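Local structure of helicase-like protein (2FG1) at residues E5-K10 and A15-G20; V23-C28 and K108-F113; E144-I147 and A152-V155. The protein is of unknown function, but as a macrodomain protein it probably removes ADP-ribose from ADP-ribosylated thymidine in DNA. All coordinates share one frame; numbering follows the deposited sequence.

Contact 1 (E5-K10 and A15-G20)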
loop_
_atom_site.group_PDB
_atom_site.type_symbol
_atom_site.label_atom_id
_atom_site.label_comp_id
_atom_site.label_asym_id
_atom_site.label_seq_id
_atom_site.Cartn_x
_atom_site.Cartn_y
_atom_site.Cartn_z
ATOM N N GLU A 5 -7.838 -15.880 4.239
ATOM C CA GLU A 5 -8.058 -15.061 5.426
ATOM C C GLU A 5 -6.810 -14.207 5.561
ATOM O O GLU A 5 -5.714 -14.679 5.260
ATOM C CB GLU A 5 -8.168 -15.971 6.643
ATOM C CG GLU A 5 -8.879 -15.379 7.827
ATOM C CD GLU A 5 -9.107 -16.416 8.917
ATOM O OE1 GLU A 5 -10.190 -17.023 8.996
ATOM O OE2 GLU A 5 -8.167 -16.619 9.685
ATOM N N ILE A 6 -6.941 -12.968 6.026
ATOM C CA ILE A 6 -5.749 -12.153 6.286
ATOM C C ILE A 6 -4.879 -12.838 7.330
ATOM O O ILE A 6 -5.379 -13.333 8.334
ATOM C CB ILE A 6 -6.104 -10.727 6.769
ATOM C CG1 ILE A 6 -6.886 -9.976 5.703
ATOM C CG2 ILE A 6 -4.840 -9.927 7.162
ATOM C CD1 ILE A 6 -7.512 -8.683 6.215
ATOM N N LEU A 7 -3.582 -12.878 7.070
ATOM C CA LEU A 7 -2.608 -13.384 8.020
ATOM C C LEU A 7 -1.945 -12.201 8.724
ATOM O O LEU A 7 -1.471 -11.289 8.063
ATOM C CB LEU A 7 -1.544 -14.199 7.290
ATOM C CG LEU A 7 -0.347 -14.662 8.116
ATOM C CD1 LEU A 7 -0.777 -15.684 9.160
ATOM C CD2 LEU A 7 0.751 -15.202 7.223
ATOM N N TYR A 8 -1.922 -12.233 10.059
ATOM C CA TYR A 8 -1.212 -11.221 10.849
ATOM C C TYR A 8 -0.024 -11.868 11.519
ATOM O O TYR A 8 -0.178 -12.879 12.209
ATOM C CB TYR A 8 -2.116 -10.624 11.931
ATOM C CG TYR A 8 -3.296 -9.866 11.398
ATOM C CD1 TYR A 8 -3.202 -8.503 11.117
ATOM C CD2 TYR A 8 -4.524 -10.508 11.203
ATOM C CE1 TYR A 8 -4.292 -7.799 10.638
ATOM C CE2 TYR A 8 -5.630 -9.807 10.721
ATOM C CZ TYR A 8 -5.500 -8.460 10.452
ATOM O OH TYR A 8 -6.563 -7.740 9.967
ATOM N N ILE A 9 1.156 -11.280 11.328
ATOM C CA ILE A 9 2.372 -11.784 11.947
ATOM C C ILE A 9 3.214 -10.624 12.449
ATOM O O ILE A 9 2.997 -9.481 12.053
ATOM C CB ILE A 9 3.231 -12.650 10.969
ATOM C CG1 ILE A 9 3.658 -11.839 9.734
ATOM C CG2 ILE A 9 2.517 -13.963 10.587
ATOM C CD1 ILE A 9 4.663 -12.580 8.855
ATOM N N LYS A 10 4.175 -10.941 13.310
ATOM C CA LYS A 10 5.213 -9.995 13.690
ATOM C C LYS A 10 6.191 -9.850 12.537
ATOM O O LYS A 10 6.539 -10.838 11.879
ATOM C CB LYS A 10 6.013 -10.517 14.892
ATOM C CG LYS A 10 5.203 -10.810 16.133
ATOM C CD LYS A 10 6.083 -11.317 17.287
ATOM C CE LYS A 10 6.857 -12.614 16.993
ATOM N NZ LYS A 10 5.985 -13.735 16.577
ATOM N N ALA A 15 10.508 -7.148 4.529
ATOM C CA ALA A 15 11.129 -8.469 4.519
ATOM C C ALA A 15 10.016 -9.523 4.447
ATOM O O ALA A 15 9.780 -10.258 5.412
ATOM C CB ALA A 15 11.989 -8.669 5.761
ATOM N N PRO A 16 9.290 -9.571 3.319
ATOM C CA PRO A 16 8.067 -10.386 3.276
ATOM C C PRO A 16 8.319 -11.890 3.269
ATOM O O PRO A 16 9.317 -12.361 2.703
ATOM C CB PRO A 16 7.409 -9.949 1.972
ATOM C CG PRO A 16 8.567 -9.528 1.098
ATOM C CD PRO A 16 9.521 -8.861 2.043
ATOM N N ILE A 17 7.420 -12.629 3.910
ATOM C CA ILE A 17 7.553 -14.075 4.068
ATOM C C ILE A 17 7.135 -14.851 2.828
ATOM O O ILE A 17 6.526 -14.307 1.910
ATOM C CB ILE A 17 6.710 -14.595 5.268
ATOM C CG1 ILE A 17 5.211 -14.435 4.988
ATOM C CG2 ILE A 17 7.159 -13.911 6.566
ATOM C CD1 ILE A 17 4.289 -15.249 5.901
ATOM N N GLY A 18 7.452 -16.140 2.834
ATOM C CA GLY A 18 6.868 -17.079 1.890
ATOM C C GLY A 18 7.559 -17.070 0.552
ATOM O O GLY A 18 8.690 -16.603 0.418
ATOM N N SER A 19 6.853 -17.591 -0.442
ATOM C CA SER A 19 7.433 -17.842 -1.748
ATOM C C SER A 19 6.613 -17.160 -2.833
ATOM O O SER A 19 5.588 -16.526 -2.558
ATOM C CB SER A 19 7.481 -19.347 -2.006
ATOM O OG SER A 19 6.172 -19.886 -1.981
ATOM N N GLY A 20 7.088 -17.288 -4.069
ATOM C CA GLY A 20 6.374 -16.763 -5.224
ATOM C C GLY A 20 6.549 -15.269 -5.420
ATOM O O GLY A 20 7.392 -14.630 -4.769
#
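Ile-17 and Ile-9 share one rotamer: in each, CG1 is tucked between the two backbone branches, N and C (chi1 67° and 60°), and the chain to CD1 is extended. CG2 of Ile-17 then comes to 3.6 Å from CD1 of Ile-9, tip to tip. The other branch of Ile-17 takes the second partner. Its CD1 stands 3.8 Å from CD2 of Leu-7. The same CD1 also lies 4.0 Å from CD1 of Ile-9, so it sits near both strand side chains. Leu-7 and Ile-9 are two apart on strand 7-10 and point to the same side of it, toward the loop. The closest approaches are all methyl to methyl, and no hydrogen bond crosses. The nearest CA atoms, those of Ile-9 and Ile-17, are 9.7 Å apart, so the side chains alone bridge the two segments.

The patch is small and lies at the surface, with Leu-7 and Ile-17 exposed. Hydrogen bonds also hold the loop in place. Ile-17 N is hydrogen-bonded to the hydroxyl of Tyr-156, and Lys-22 NZ hydrogen-bonds the carbonyl oxygens of Pro-16 and Gly-18. Strand 7-10 is itself paired in parallel with strand 153-157. This is a connecting loop folding back over one face of an outermost strand in the macrodomain sheet.

Contact 2 (V23-C28 and K108-F113)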
loop_
_atom_site.group_PDB
_atom_site.type_symbol
_atom_site.label_atom_id
_atom_site.label_comp_id
_atom_site.label_asym_id
_atom_site.label_seq_id
_atom_site.Cartn_x
_atom_site.Cartn_y
_atom_site.Cartn_z
ATOM N N VAL A 23 3.921 -8.600 -3.721
ATOM C CA VAL A 23 3.693 -7.159 -3.875
ATOM C C VAL A 23 3.560 -6.551 -2.486
ATOM O O VAL A 23 2.661 -6.936 -1.711
ATOM C CB VAL A 23 2.425 -6.857 -4.707
ATOM C CG1 VAL A 23 2.220 -5.355 -4.855
ATOM C CG2 VAL A 23 2.518 -7.502 -6.093
ATOM N N ILE A 24 4.452 -5.619 -2.163
ATOM C CA ILE A 24 4.367 -4.870 -0.908
ATOM C C ILE A 24 3.533 -3.624 -1.178
ATOM O O ILE A 24 3.909 -2.795 -2.023
ATOM C CB ILE A 24 5.766 -4.454 -0.423
ATOM C CG1 ILE A 24 6.611 -5.683 -0.094
ATOM C CG2 ILE A 24 5.676 -3.526 0.807
ATOM C CD1 ILE A 24 8.106 -5.394 -0.041
ATOM N N THR A 25 2.413 -3.475 -0.479
ATOM C CA THR A 25 1.492 -2.361 -0.712
ATOM C C THR A 25 1.553 -1.380 0.441
ATOM O O THR A 25 1.514 -1.790 1.599
ATOM C CB THR A 25 0.030 -2.836 -0.831
ATOM O OG1 THR A 25 -0.350 -3.519 0.373
ATOM C CG2 THR A 25 -0.157 -3.779 -1.997
ATOM N N HIS A 26 1.599 -0.083 0.141
ATOM C CA HIS A 26 1.554 0.921 1.203
ATOM C C HIS A 26 0.883 2.190 0.683
ATOM O O HIS A 26 0.759 2.391 -0.522
ATOM C CB HIS A 26 2.964 1.179 1.744
ATOM C CG HIS A 26 3.830 1.915 0.785
ATOM N ND1 HIS A 26 4.324 3.168 1.061
ATOM C CD2 HIS A 26 4.225 1.612 -0.475
ATOM C CE1 HIS A 26 5.010 3.602 0.016
ATOM N NE2 HIS A 26 4.959 2.681 -0.931
ATOM N N ILE A 27 0.431 3.025 1.611
ATOM C CA ILE A 27 -0.341 4.220 1.281
ATOM C C ILE A 27 0.550 5.451 1.238
ATOM O O ILE A 27 1.211 5.809 2.233
ATOM C CB ILE A 27 -1.498 4.446 2.277
ATOM C CG1 ILE A 27 -2.511 3.294 2.196
ATOM C CG2 ILE A 27 -2.197 5.774 1.979
ATOM C CD1 ILE A 27 -3.577 3.319 3.301
ATOM N N CYS A 28 0.538 6.091 0.070
ATOM C CA CYS A 28 1.232 7.337 -0.172
ATOM C C CYS A 28 0.258 8.499 -0.171
ATOM O O CYS A 28 -0.953 8.342 -0.380
ATOM C CB CYS A 28 1.932 7.271 -1.536
ATOM S SG CYS A 28 3.210 6.039 -1.657
ATOM N N LYS A 108 -8.346 -2.135 -5.883
ATOM C CA LYS A 108 -8.905 -2.740 -7.098
ATOM C C LYS A 108 -7.801 -2.926 -8.154
ATOM O O LYS A 108 -7.750 -3.954 -8.845
ATOM C CB LYS A 108 -10.030 -1.877 -7.675
ATOM C CG LYS A 108 -11.393 -2.031 -6.993
ATOM C CD LYS A 108 -12.483 -1.288 -7.767
ATOM C CE LYS A 108 -13.886 -1.616 -7.284
ATOM N NZ LYS A 108 -14.093 -1.352 -5.846
ATOM N N GLU A 109 -6.928 -1.931 -8.279
ATOM C CA GLU A 109 -5.833 -2.031 -9.250
ATOM C C GLU A 109 -4.787 -3.058 -8.795
ATOM O O GLU A 109 -4.267 -3.836 -9.614
ATOM C CB GLU A 109 -5.208 -0.660 -9.541
ATOM C CG GLU A 109 -4.224 -0.692 -10.719
ATOM C CD GLU A 109 -3.688 0.667 -11.109
ATOM O OE1 GLU A 109 -4.281 1.693 -10.724
ATOM O OE2 GLU A 109 -2.668 0.712 -11.832
ATOM N N VAL A 110 -4.496 -3.088 -7.494
ATOM C CA VAL A 110 -3.611 -4.107 -6.946
ATOM C C VAL A 110 -4.186 -5.509 -7.179
ATOM O O VAL A 110 -3.437 -6.443 -7.484
ATOM C CB VAL A 110 -3.332 -3.861 -5.452
ATOM C CG1 VAL A 110 -2.586 -5.035 -4.824
ATOM C CG2 VAL A 110 -2.534 -2.554 -5.288
ATOM N N ALA A 111 -5.504 -5.668 -7.051
ATOM C CA ALA A 111 -6.112 -6.977 -7.296
ATOM C C ALA A 111 -5.821 -7.466 -8.721
ATOM O O ALA A 111 -5.435 -8.617 -8.919
ATOM C CB ALA A 111 -7.604 -6.941 -7.027
ATOM N N LEU A 112 -6.008 -6.597 -9.710
ATOM C CA LEU A 112 -5.742 -6.983 -11.100
ATOM C C LEU A 112 -4.273 -7.324 -11.311
ATOM O O LEU A 112 -3.949 -8.319 -11.956
ATOM C CB LEU A 112 -6.165 -5.873 -12.055
ATOM C CG LEU A 112 -7.650 -5.526 -12.059
ATOM C CD1 LEU A 112 -7.886 -4.260 -12.853
ATOM C CD2 LEU A 112 -8.461 -6.648 -12.618
ATOM N N PHE A 113 -3.392 -6.504 -10.756
ATOM C CA PHE A 113 -1.955 -6.717 -10.917
ATOM C C PHE A 113 -1.514 -8.044 -10.279
ATOM O O PHE A 113 -0.768 -8.827 -10.891
ATOM C CB PHE A 113 -1.191 -5.532 -10.309
ATOM C CG PHE A 113 0.309 -5.615 -10.463
ATOM C CD1 PHE A 113 0.947 -4.951 -11.502
ATOM C CD2 PHE A 113 1.082 -6.323 -9.552
ATOM C CE1 PHE A 113 2.343 -5.007 -11.638
ATOM C CE2 PHE A 113 2.477 -6.399 -9.685
ATOM C CZ PHE A 113 3.101 -5.737 -10.728
#
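This contact belongs to the alpha/beta core of the macrodomain, where helix 100-117 lies on one face of the mixed sheet. Strand 22-29, an inner strand, supplies Val-23 and Thr-25. These residues are two apart, so both side chains point to the helix. The helix answers with Val-110 and Phe-113, three apart and therefore on nearly the same side of it.

CG2 of Val-23 lies 3.8 Å from CE2 of Phe-113 and 3.9 Å from CD2 of the same ring. The methyl sits at the ring edge, near the ring plane, and does not cover a face. Phe-113 has CG anti to its backbone N (chi1 -178°), and this carries the ring out to Val-23. The second pair is Thr-25 and Val-110, whose side chains run obliquely past each other. CG2 of Thr-25 and CG1 of Val-110 are 3.9 Å apart. With chi1 of 59°, Thr-25 turns this methyl, rather than OG1, to the valine. Backbones stay well apart: CA of Thr-25 and CA of Val-110 are 8.2 Å from each other. No hydrogen bond joins the segments.

Val-121 touches both Thr-25 and Val-110, and Met-82 also packs on Val-110. The Phe-113 ring stacks with Phe-70 and meets Tyr-78 edge-to-face, so aromatic groups from strands 68-74 and 77-85 extend the apolar patch. Strand 22-29 is hydrogen-bonded through its backbone to strands 77-85 and 120-123 as its neighbours. Small branched strand residues under a valine and a phenylalanine of a helix form the apolar layer between helix and sheet, as in the three-layer alpha/beta/alpha macrodomain fold.

Contact 3 (E144-I147 and A152-V155)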
loop_
_atom_site.group_PDB
_atom_site.type_symbol
_atom_site.label_atom_id
_atom_site.label_comp_id
_atom_site.label_asym_id
_atom_site.label_seq_id
_atom_site.Cartn_x
_atom_site.Cartn_y
_atom_site.Cartn_z
ATOM N N GLU A 144 -12.507 -7.553 1.189
ATOM C CA GLU A 144 -13.348 -7.519 0.007
ATOM C C GLU A 144 -12.537 -7.483 -1.283
ATOM O O GLU A 144 -12.865 -8.192 -2.240
ATOM C CB GLU A 144 -14.273 -6.317 0.076
ATOM C CG GLU A 144 -15.285 -6.429 1.187
ATOM C CD GLU A 144 -16.039 -5.144 1.407
ATOM O OE1 GLU A 144 -15.912 -4.211 0.593
ATOM O OE2 GLU A 144 -16.777 -5.073 2.408
ATOM N N GLU A 145 -11.507 -6.648 -1.326
ATOM C CA GLU A 145 -10.801 -6.417 -2.588
ATOM C C GLU A 145 -9.733 -7.449 -2.902
ATOM O O GLU A 145 -9.374 -7.591 -4.068
ATOM C CB GLU A 145 -10.208 -5.003 -2.644
ATOM C CG GLU A 145 -11.246 -3.882 -2.654
ATOM C CD GLU A 145 -12.181 -3.903 -3.861
ATOM O OE1 GLU A 145 -11.919 -4.646 -4.837
ATOM O OE2 GLU A 145 -13.188 -3.173 -3.846
ATOM N N LEU A 146 -9.210 -8.144 -1.892
ATOM C CA LEU A 146 -8.104 -9.092 -2.105
ATOM C C LEU A 146 -8.434 -10.508 -1.657
ATOM O O LEU A 146 -8.403 -11.447 -2.457
ATOM C CB LEU A 146 -6.807 -8.597 -1.438
ATOM C CG LEU A 146 -6.275 -7.252 -1.945
ATOM C CD1 LEU A 146 -5.103 -6.788 -1.102
ATOM C CD2 LEU A 146 -5.893 -7.300 -3.436
ATOM N N ILE A 147 -8.758 -10.665 -0.378
ATOM C CA ILE A 147 -8.941 -11.997 0.201
ATOM C C ILE A 147 -10.003 -12.822 -0.525
ATOM O O ILE A 147 -9.819 -14.019 -0.761
ATOM C CB ILE A 147 -9.281 -11.884 1.706
ATOM C CG1 ILE A 147 -8.066 -11.392 2.496
ATOM C CG2 ILE A 147 -9.816 -13.201 2.277
ATOM C CD1 ILE A 147 -6.878 -12.353 2.513
ATOM N N ALA A 152 -3.604 -14.014 -1.323
ATOM C CA ALA A 152 -3.098 -14.063 0.046
ATOM C C ALA A 152 -2.664 -12.663 0.477
ATOM O O ALA A 152 -2.092 -11.912 -0.310
ATOM C CB ALA A 152 -1.944 -15.053 0.159
ATOM N N VAL A 153 -2.959 -12.314 1.731
ATOM C CA VAL A 153 -2.559 -11.032 2.312
ATOM C C VAL A 153 -1.924 -11.279 3.661
ATOM O O VAL A 153 -2.526 -11.944 4.499
ATOM C CB VAL A 153 -3.767 -10.081 2.508
ATOM C CG1 VAL A 153 -3.330 -8.775 3.161
ATOM C CG2 VAL A 153 -4.467 -9.797 1.181
ATOM N N THR A 154 -0.722 -10.738 3.852
ATOM C CA THR A 154 -0.022 -10.774 5.131
ATOM C C THR A 154 0.177 -9.355 5.637
ATOM O O THR A 154 0.676 -8.499 4.898
ATOM C CB THR A 154 1.341 -11.493 5.000
ATOM O OG1 THR A 154 1.121 -12.800 4.445
ATOM C CG2 THR A 154 2.020 -11.670 6.357
ATOM N N VAL A 155 -0.251 -9.124 6.879
ATOM C CA VAL A 155 -0.093 -7.837 7.560
ATOM C C VAL A 155 0.986 -8.028 8.616
ATOM O O VAL A 155 0.939 -8.987 9.396
ATOM C CB VAL A 155 -1.424 -7.355 8.205
ATOM C CG1 VAL A 155 -1.211 -6.075 9.008
ATOM C CG2 VAL A 155 -2.493 -7.116 7.134
#
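The last turn of helix 135-147 is widened to a pi-type turn at 144-147, and its end comes close to the start of strand 153-157, with CA of Ile-147 and CA of Ala-152 6.2 Å apart. Val-153 is the strand residue that meets it. Its CG2 methyl makes the closest contacts with both helix residues, Leu-146 and Ile-147. Val-153 has CG1 anti to its backbone N (chi1 178°), which leaves CG2 as the branch that faces the helix.

Leu-146 crosses Val-153 at about a right angle. Its CB is 3.7 Å from CG2 of Val-153, and its CD1 is 3.8 Å from the same methyl. The root and one tip of the leucine thus rest on a single carbon. Ile-147 comes in obliquely. Its CB does not point straight at the strand, but chi2 of -65° bends the chain so that CD1 comes nearer. That CD1 lies 3.8 Å from CG2 of Val-153 and 3.9 Å from CB of Val-153. CG1 of Ile-147 follows more loosely, 4.2 Å from CG2 of Val-153. All three residues are buried, and no hydrogen bond crosses between the segments.

The helix and strand are the second half of a beta-alpha-beta unit made of strand 120-123, helix 135-147 and strand 153-157. The contact therefore sits where the crossover helix turns back into the sheet. Strand 153-157 pairs there in parallel with strands 120-123 and 7-10. Leu-146 also touches Val-121 of strand 120-123 and Leu-107 of helix 100-117, while Ile-147 reaches Ile-6. In the same turn Glu-145 OE2 forms a salt bridge to Arg-104 of helix 100-117.

In the fold
Contacts 1, 2 and 3 follow one another along the chain. All reach the same mixed sheet. Contact 1 lies at its outer strand 7-10, at the surface. Contact 2 is buried, its centre about 6 Å from the centre of the chain and about 15 Å from the centre of contact 1. Contact 3 has its centre about 10 Å from those of the others. It meets contact 1 through the pairing of strands 7-10 and 153-157, where Leu-7 hydrogen-bonds Val-153 and Val-155. It meets contact 2 through the salt bridge of Lys-108 with Glu-145 and the packing of Ala-111 on Leu-146. Sheet edge, buried core and two helices are thus joined within one macrodomain.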